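Local coordinates for protein B-cell differentiation antigen CD72 (Mus musculus, PDB 5B1R) that acts as a B-cell co-receptor that recognises the Sm/ribonucleoprotein self-antigen and, when coligated with the B-cell receptor, inhibits its signalling, at residues I10-E14 against R15-I19. The protein carries 2 engineered substitutions. Numbering follows the deposited sequence.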
loop_
_atom_site.group_PDB
_atom_site.type_symbol
_atom_site.label_atom_id
_atom_site.label_comp_id
_atom_site.label_asym_id
_atom_site.label_seq_id
_atom_site.Cartn_x
_atom_site.Cartn_y
_atom_site.Cartn_z
ATOM N N ILE A 10 -7.412 -6.967 5.929
ATOM C CA ILE A 10 -7.129 -8.088 5.054
ATOM C C ILE A 10 -5.866 -8.798 5.534
ATOM O O ILE A 10 -4.800 -8.188 5.581
ATOM C CB ILE A 10 -6.943 -7.590 3.610
ATOM C CG1 ILE A 10 -8.205 -6.848 3.162
ATOM C CG2 ILE A 10 -6.598 -8.732 2.667
ATOM C CD1 ILE A 10 -7.973 -5.790 2.102
ATOM N N PRO A 11 -5.978 -10.089 5.907
ATOM C CA PRO A 11 -4.825 -10.774 6.508
ATOM C C PRO A 11 -3.842 -11.290 5.474
ATOM O O PRO A 11 -4.251 -11.765 4.401
ATOM C CB PRO A 11 -5.470 -11.959 7.228
ATOM C CG PRO A 11 -6.713 -12.274 6.378
ATOM C CD PRO A 11 -7.200 -10.923 5.900
ATOM N N TYR A 12 -2.555 -11.241 5.803
ATOM C CA TYR A 12 -1.552 -11.892 4.975
ATOM C C TYR A 12 -0.331 -12.113 5.846
ATOM O O TYR A 12 0.205 -11.166 6.410
ATOM C CB TYR A 12 -1.170 -11.019 3.786
ATOM C CG TYR A 12 -0.184 -11.666 2.852
ATOM C CD1 TYR A 12 -0.463 -12.886 2.235
ATOM C CD2 TYR A 12 1.023 -11.061 2.582
ATOM C CE1 TYR A 12 0.449 -13.489 1.380
ATOM C CE2 TYR A 12 1.935 -11.632 1.711
ATOM C CZ TYR A 12 1.647 -12.859 1.125
ATOM O OH TYR A 12 2.537 -13.457 0.261
ATOM N N GLN A 13 0.196 -13.332 5.888
ATOM C CA GLN A 13 1.429 -13.559 6.635
ATOM C C GLN A 13 1.161 -13.150 8.104
ATOM O O GLN A 13 0.173 -13.579 8.698
ATOM C CB GLN A 13 2.618 -12.796 5.986
ATOM C CG GLN A 13 2.919 -13.173 4.533
ATOM C CD GLN A 13 4.018 -12.327 3.848
ATOM O OE1 GLN A 13 4.272 -11.142 4.193
ATOM N NE2 GLN A 13 4.646 -12.928 2.830
ATOM N N GLU A 14 2.033 -12.309 8.662
ATOM C CA GLU A 14 1.940 -11.693 9.997
ATOM C C GLU A 14 1.489 -10.238 9.923
ATOM O O GLU A 14 1.792 -9.446 10.827
ATOM C CB GLU A 14 3.274 -11.792 10.723
ATOM C CG GLU A 14 3.717 -13.219 10.933
ATOM C CD GLU A 14 5.076 -13.272 11.576
ATOM O OE1 GLU A 14 6.082 -12.972 10.890
ATOM O OE2 GLU A 14 5.143 -13.609 12.774
ATOM N N ARG A 15 0.743 -9.899 8.862
ATOM C CA ARG A 15 0.322 -8.531 8.593
ATOM C C ARG A 15 -1.187 -8.448 8.366
ATOM O O ARG A 15 -1.860 -9.452 8.101
ATOM C CB ARG A 15 1.030 -8.029 7.337
ATOM C CG ARG A 15 2.535 -8.095 7.442
ATOM C CD ARG A 15 3.174 -8.380 6.104
ATOM N NE ARG A 15 3.104 -7.235 5.222
ATOM C CZ ARG A 15 3.285 -7.287 3.904
ATOM N NH1 ARG A 15 3.246 -6.168 3.207
ATOM N NH2 ARG A 15 3.470 -8.445 3.283
ATOM N N CYS A 16 -1.687 -7.221 8.447
ATOM C CA CYS A 16 -3.066 -6.889 8.137
ATOM C C CYS A 16 -3.059 -5.618 7.297
ATOM O O CYS A 16 -2.386 -4.652 7.657
ATOM C CB CYS A 16 -3.847 -6.604 9.413
ATOM S SG CYS A 16 -3.809 -7.925 10.643
ATOM N N PHE A 17 -3.845 -5.607 6.221
ATOM C CA PHE A 17 -3.965 -4.421 5.376
ATOM C C PHE A 17 -5.303 -3.734 5.595
ATOM O O PHE A 17 -6.332 -4.383 5.803
ATOM C CB PHE A 17 -3.847 -4.789 3.906
ATOM C CG PHE A 17 -2.548 -5.432 3.562
ATOM C CD1 PHE A 17 -1.383 -4.682 3.475
ATOM C CD2 PHE A 17 -2.486 -6.791 3.330
ATOM C CE1 PHE A 17 -0.183 -5.295 3.170
ATOM C CE2 PHE A 17 -1.295 -7.396 3.015
ATOM C CZ PHE A 17 -0.137 -6.651 2.933
ATOM N N TYR A 18 -5.272 -2.411 5.496
ATOM C CA TYR A 18 -6.465 -1.594 5.564
ATOM C C TYR A 18 -6.491 -0.696 4.331
ATOM O O TYR A 18 -5.552 0.094 4.112
ATOM C CB TYR A 18 -6.475 -0.743 6.843
ATOM C CG TYR A 18 -7.628 0.219 6.868
ATOM C CD1 TYR A 18 -8.906 -0.224 7.173
ATOM C CD2 TYR A 18 -7.451 1.569 6.557
ATOM C CE1 TYR A 18 -9.970 0.659 7.175
ATOM C CE2 TYR A 18 -8.507 2.439 6.567
ATOM C CZ TYR A 18 -9.763 1.980 6.872
ATOM O OH TYR A 18 -10.818 2.841 6.890
ATOM N N ILE A 19 -7.542 -0.829 3.526
ATOM C CA ILE A 19 -7.709 0.068 2.385
ATOM C C ILE A 19 -8.463 1.314 2.839
ATOM O O ILE A 19 -9.587 1.224 3.309
ATOM C CB ILE A 19 -8.491 -0.608 1.236
ATOM C CG1 ILE A 19 -7.797 -1.897 0.765
ATOM C CG2 ILE A 19 -8.692 0.395 0.089
ATOM C CD1 ILE A 19 -8.703 -2.773 -0.093
HETATM O O HOH W 1 -2.320 -12.171 9.112
#
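Ile10 and Phe17 face each other as an antiparallel hydrogen-bonded pair: Ile10 N donates to Phe17 O at 2.8 Å, and Phe17 N returns a bond to Ile10 O. Pro11 and Cys16 follow as a non-hydrogen-bonded pair; beside them Cys16 CA makes a C-H...O contact with Ile10 O. Beyond them, Tyr12 and Arg15 exchange a second pair of backbone bonds. Tyr12 N reaches Arg15 O at 3.0 Å, and Arg15 N closes a type II' turn onto Tyr12 O. A water donates to both Gln13 O and Arg15 O, bridging the turn to the returning strand.

This tight β-hairpin belongs to the C-type lectin-like domain. Strand 15-21 continues the sheet by pairing with strand 109-119, and the Cys16–Cys5 disulfide ties the hairpin to the chain's N-terminal part.

Apolar contacts run along the face bearing Ile10, Tyr12 and Phe17. Ile10 CD1 meets Ile19 CD1 at 3.8 Å, and Leu59 of helix 57-60 packs against both isoleucines and Phe17. Tyr12 CB lies at the edge of the Phe17 ring, 3.7 Å from CE2.

The side-chain contacts of Arg15 are partly polar. Its CG leaves beside the backbone N (chi1 -57°) and the chain then kinks about the CG-CD bond (72°), which sets NH2 beside the Gln13 amide and the Tyr12 ring. NH2 donates to Gln13 OE1 at 3.0 Å, with the oxygen near the guanidinium plane but the donor above the amide carbonyl plane. The same NH2 sits at the edge of the Tyr12 ring, 3.7 Å from CD2, with ring and guanidinium planes 63° apart. Phe17 CZ lies over one face of the guanidinium, off toward its rim, while Arg15 NE forms a salt bridge with Glu114 OE2.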